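Long-range contact in FAD dependent oxidoreductase domain-containing protein (PDB 3C4N), which binds ADP and is probably an FAD-dependent oxidoreductase, although its actual reaction remains unknown: residues Asp90-Thr102 against Pro377-Glu389. Residues are numbered along the deposited sequence; the frame is centred on the assembly and turned at random.
Sequences DIPAGQEAQAEWT and PLADTLGLAAAHE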
loop_
_atom_site.group_PDB
_atom_site.type_symbol
_atom_site.label_atom_id
_atom_site.label_comp_id
_atom_site.label_asym_id
_atom_site.label_seq_id
_atom_site.Cartn_x
_atom_site.Cartn_y
_atom_site.Cartn_z
ATOM N N ASP A 90 -30.226 14.446 2.765
ATOM C CA ASP A 90 -28.980 15.167 2.626
ATOM C C ASP A 90 -28.709 15.488 1.170
ATOM O O ASP A 90 -27.577 15.780 0.793
ATOM C CB ASP A 90 -27.819 14.364 3.202
ATOM C CG ASP A 90 -27.771 14.413 4.714
ATOM O OD1 ASP A 90 -28.582 15.155 5.324
ATOM O OD2 ASP A 90 -26.905 13.715 5.291
ATOM N N ILE A 91 -29.756 15.438 0.355
ATOM C CA ILE A 91 -29.628 15.736 -1.062
ATOM C C ILE A 91 -30.082 17.167 -1.342
ATOM O O ILE A 91 -31.259 17.487 -1.209
ATOM C CB ILE A 91 -30.502 14.799 -1.920
ATOM C CG1 ILE A 91 -30.160 13.332 -1.634
ATOM C CG2 ILE A 91 -30.301 15.129 -3.405
ATOM C CD1 ILE A 91 -31.106 12.335 -2.296
ATOM N N PRO A 92 -29.148 18.053 -1.710
ATOM C CA PRO A 92 -29.538 19.433 -2.004
ATOM C C PRO A 92 -30.338 19.366 -3.304
ATOM O O PRO A 92 -30.282 18.353 -4.004
ATOM C CB PRO A 92 -28.198 20.142 -2.206
ATOM C CG PRO A 92 -27.272 19.382 -1.315
ATOM C CD PRO A 92 -27.685 17.941 -1.580
ATOM N N ALA A 93 -31.066 20.431 -3.632
ATOM C CA ALA A 93 -31.870 20.463 -4.851
ATOM C C ALA A 93 -30.996 20.422 -6.096
ATOM O O ALA A 93 -30.090 21.238 -6.250
ATOM C CB ALA A 93 -32.737 21.709 -4.869
ATOM N N GLY A 94 -31.262 19.464 -6.981
ATOM C CA GLY A 94 -30.492 19.356 -8.209
ATOM C C GLY A 94 -29.413 18.297 -8.148
ATOM O O GLY A 94 -28.791 17.983 -9.159
ATOM N N GLN A 95 -29.180 17.745 -6.964
ATOM C CA GLN A 95 -28.154 16.725 -6.821
ATOM C C GLN A 95 -28.700 15.286 -6.728
ATOM O O GLN A 95 -27.982 14.382 -6.303
ATOM C CB GLN A 95 -27.296 17.055 -5.597
ATOM C CG GLN A 95 -26.635 18.436 -5.655
ATOM C CD GLN A 95 -25.370 18.440 -6.491
ATOM O OE1 GLN A 95 -24.421 17.700 -6.213
ATOM N NE2 GLN A 95 -25.346 19.271 -7.522
ATOM N N GLU A 96 -29.949 15.073 -7.144
ATOM C CA GLU A 96 -30.568 13.748 -7.109
ATOM C C GLU A 96 -29.792 12.698 -7.918
ATOM O O GLU A 96 -29.733 11.533 -7.536
ATOM C CB GLU A 96 -32.006 13.787 -7.664
ATOM C CG GLU A 96 -33.088 14.530 -6.860
ATOM C CD GLU A 96 -32.968 16.051 -6.902
ATOM O OE1 GLU A 96 -32.370 16.598 -7.852
ATOM O OE2 GLU A 96 -33.490 16.716 -5.977
ATOM N N ALA A 97 -29.214 13.090 -9.048
ATOM C CA ALA A 97 -28.477 12.122 -9.861
ATOM C C ALA A 97 -27.226 11.625 -9.122
ATOM O O ALA A 97 -26.946 10.425 -9.076
ATOM C CB ALA A 97 -28.087 12.746 -11.207
ATOM N N GLN A 98 -26.475 12.561 -8.553
ATOM C CA GLN A 98 -25.266 12.233 -7.810
ATOM C C GLN A 98 -25.572 11.358 -6.592
ATOM O O GLN A 98 -24.854 10.396 -6.308
ATOM C CB GLN A 98 -24.559 13.519 -7.356
ATOM C CG GLN A 98 -23.981 14.360 -8.501
ATOM C CD GLN A 98 -25.011 15.218 -9.226
ATOM O OE1 GLN A 98 -26.222 15.032 -9.082
ATOM N NE2 GLN A 98 -24.523 16.160 -10.028
ATOM N N ALA A 99 -26.651 11.691 -5.888
ATOM C CA ALA A 99 -27.047 10.953 -4.703
ATOM C C ALA A 99 -27.428 9.510 -4.995
ATOM O O ALA A 99 -27.015 8.592 -4.279
ATOM C CB ALA A 99 -28.212 11.657 -4.013
ATOM N N GLU A 100 -28.214 9.298 -6.042
ATOM C CA GLU A 100 -28.657 7.942 -6.371
ATOM C C GLU A 100 -27.523 7.090 -6.923
ATOM O O GLU A 100 -27.429 5.905 -6.617
ATOM C CB GLU A 100 -29.825 7.976 -7.370
ATOM C CG GLU A 100 -31.143 8.574 -6.824
ATOM C CD GLU A 100 -31.566 8.014 -5.452
ATOM O OE1 GLU A 100 -31.275 6.833 -5.148
ATOM O OE2 GLU A 100 -32.212 8.767 -4.685
ATOM N N TRP A 101 -26.669 7.698 -7.735
ATOM C CA TRP A 101 -25.540 6.991 -8.315
ATOM C C TRP A 101 -24.634 6.529 -7.173
ATOM O O TRP A 101 -24.166 5.381 -7.149
ATOM C CB TRP A 101 -24.775 7.919 -9.263
ATOM C CG TRP A 101 -23.694 7.224 -10.026
ATOM C CD1 TRP A 101 -23.818 6.572 -11.219
ATOM C CD2 TRP A 101 -22.341 7.039 -9.607
ATOM N NE1 TRP A 101 -22.624 5.986 -11.569
ATOM C CE2 TRP A 101 -21.699 6.258 -10.595
ATOM C CE3 TRP A 101 -21.608 7.455 -8.489
ATOM C CZ2 TRP A 101 -20.353 5.882 -10.495
ATOM C CZ3 TRP A 101 -20.275 7.082 -8.389
ATOM C CH2 TRP A 101 -19.661 6.302 -9.388
ATOM N N THR A 102 -24.391 7.423 -6.219
ATOM C CA THR A 102 -23.557 7.084 -5.068
ATOM C C THR A 102 -24.211 5.937 -4.296
ATOM O O THR A 102 -23.526 5.004 -3.879
ATOM C CB THR A 102 -23.372 8.299 -4.119
ATOM O OG1 THR A 102 -22.639 9.320 -4.802
ATOM C CG2 THR A 102 -22.605 7.887 -2.852
ATOM N N PRO A 377 -19.399 17.688 4.718
ATOM C CA PRO A 377 -20.503 17.162 5.539
ATOM C C PRO A 377 -21.554 16.313 4.823
ATOM O O PRO A 377 -22.344 15.625 5.472
ATOM C CB PRO A 377 -21.109 18.425 6.168
ATOM C CG PRO A 377 -19.935 19.334 6.279
ATOM C CD PRO A 377 -19.236 19.138 4.940
ATOM N N LEU A 378 -21.578 16.350 3.497
ATOM C CA LEU A 378 -22.570 15.537 2.788
ATOM C C LEU A 378 -21.916 14.387 2.018
ATOM O O LEU A 378 -22.589 13.655 1.286
ATOM C CB LEU A 378 -23.409 16.396 1.829
ATOM C CG LEU A 378 -24.315 17.472 2.458
ATOM C CD1 LEU A 378 -24.948 18.287 1.359
ATOM C CD2 LEU A 378 -25.383 16.854 3.332
ATOM N N ALA A 379 -20.617 14.203 2.226
ATOM C CA ALA A 379 -19.887 13.153 1.528
ATOM C C ALA A 379 -20.506 11.753 1.624
ATOM O O ALA A 379 -20.334 10.939 0.718
ATOM C CB ALA A 379 -18.440 13.117 1.995
ATOM N N ASP A 380 -21.219 11.456 2.702
ATOM C CA ASP A 380 -21.817 10.135 2.809
ATOM C C ASP A 380 -22.921 9.923 1.759
ATOM O O ASP A 380 -23.149 8.798 1.312
ATOM C CB ASP A 380 -22.352 9.891 4.235
ATOM C CG ASP A 380 -21.230 9.905 5.303
ATOM O OD1 ASP A 380 -20.160 9.279 5.070
ATOM O OD2 ASP A 380 -21.430 10.532 6.374
ATOM N N THR A 381 -23.587 10.995 1.340
ATOM C CA THR A 381 -24.651 10.856 0.343
ATOM C C THR A 381 -24.217 11.182 -1.086
ATOM O O THR A 381 -24.794 10.666 -2.042
ATOM C CB THR A 381 -25.858 11.760 0.684
ATOM O OG1 THR A 381 -26.358 11.424 1.985
ATOM C CG2 THR A 381 -26.978 11.579 -0.346
ATOM N N LEU A 382 -23.192 12.017 -1.219
ATOM C CA LEU A 382 -22.729 12.468 -2.528
ATOM C C LEU A 382 -21.231 12.307 -2.839
ATOM O O LEU A 382 -20.790 12.699 -3.918
ATOM C CB LEU A 382 -23.090 13.950 -2.665
ATOM C CG LEU A 382 -24.527 14.362 -2.314
ATOM C CD1 LEU A 382 -24.616 15.871 -2.131
ATOM C CD2 LEU A 382 -25.468 13.894 -3.391
ATOM N N GLY A 383 -20.456 11.743 -1.913
ATOM C CA GLY A 383 -19.013 11.601 -2.112
ATOM C C GLY A 383 -18.492 10.866 -3.342
ATOM O O GLY A 383 -17.712 11.425 -4.105
ATOM N N LEU A 384 -18.893 9.612 -3.528
ATOM C CA LEU A 384 -18.435 8.836 -4.676
ATOM C C LEU A 384 -18.711 9.554 -5.994
ATOM O O LEU A 384 -17.821 9.689 -6.828
ATOM C CB LEU A 384 -19.102 7.453 -4.694
ATOM C CG LEU A 384 -18.682 6.481 -3.583
ATOM C CD1 LEU A 384 -19.552 5.200 -3.588
ATOM C CD2 LEU A 384 -17.223 6.125 -3.803
ATOM N N ALA A 385 -19.940 10.036 -6.161
ATOM C CA ALA A 385 -20.351 10.725 -7.380
ATOM C C ALA A 385 -19.384 11.817 -7.794
ATOM O O ALA A 385 -19.022 11.917 -8.973
ATOM C CB ALA A 385 -21.750 11.310 -7.203
ATOM N N ALA A 386 -18.960 12.637 -6.837
ATOM C CA ALA A 386 -18.037 13.726 -7.157
ATOM C C ALA A 386 -16.652 13.208 -7.548
ATOM O O ALA A 386 -15.964 13.833 -8.357
ATOM C CB ALA A 386 -17.945 14.705 -5.982
ATOM N N ALA A 387 -16.246 12.066 -6.991
ATOM C CA ALA A 387 -14.938 11.497 -7.333
ATOM C C ALA A 387 -14.997 10.839 -8.708
ATOM O O ALA A 387 -14.022 10.860 -9.452
ATOM C CB ALA A 387 -14.500 10.475 -6.278
ATOM N N HIS A 388 -16.140 10.254 -9.039
ATOM C CA HIS A 388 -16.310 9.606 -10.332
ATOM C C HIS A 388 -16.436 10.622 -11.468
ATOM O O HIS A 388 -15.930 10.400 -12.565
ATOM C CB HIS A 388 -17.547 8.722 -10.316
ATOM C CG HIS A 388 -17.830 8.066 -11.630
ATOM N ND1 HIS A 388 -18.881 8.442 -12.440
ATOM C CD2 HIS A 388 -17.199 7.056 -12.275
ATOM C CE1 HIS A 388 -18.885 7.690 -13.526
ATOM N NE2 HIS A 388 -17.876 6.841 -13.451
ATOM N N GLU A 389 -17.132 11.723 -11.189
ATOM C CA GLU A 389 -17.343 12.810 -12.139
ATOM C C GLU A 389 -15.966 13.377 -12.492
ATOM O O GLU A 389 -15.654 13.589 -13.661
ATOM C CB GLU A 389 -18.228 13.883 -11.479
ATOM C CG GLU A 389 -18.939 14.888 -12.391
ATOM C CD GLU A 389 -18.055 16.055 -12.846
ATOM O OE1 GLU A 389 -17.249 16.557 -12.033
ATOM O OE2 GLU A 389 -18.183 16.482 -14.019
HETATM O O HOH W 1 -24.888 12.298 4.539
#
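Thr102 OG1 is held by two hydrogen bonds: it accepts from Ala385 N at 3.1 Å, with 148° at the hydrogen, and donates to Gln98 O one turn back in its own helix. The amide it takes up lies at a kink in helix 379-389, where the N atoms of Leu384 and Ala385 miss their bonds to the preceding turn, so the threonine supplies the acceptor that the helix does not. Helices 96-102 and 379-389 of this FAD-dependent oxidoreductase domain cross at 95°, with Thr102 as a knob in the hole formed by Leu382, Gly383, Leu384 and Ala385. Gly383 lies close to Met47, which binds ADP. Also at the crossing, Ala99 CA sends a CH...O contact to Thr381 O, while Leu382 CD2 lies 3.6 Å from Ala99 CB; Pro360 and Pro361 also touch Leu382. Where both segments begin, Leu378 CD2 packs on Asp90 CB, and a water links Asp90 OD2 to Thr381 OG1; Asp90 OD1 is salt-bridged to Arg272. Toward their C-terminal ends, the six-membered ring of Trp101 and the His388 imidazole form an offset stack, planes 21° apart. CG anti to the backbone N in both residues brings the rings into overlap, and Trp101 CZ2 sits 3.5 Å above the centre of the His388 ring.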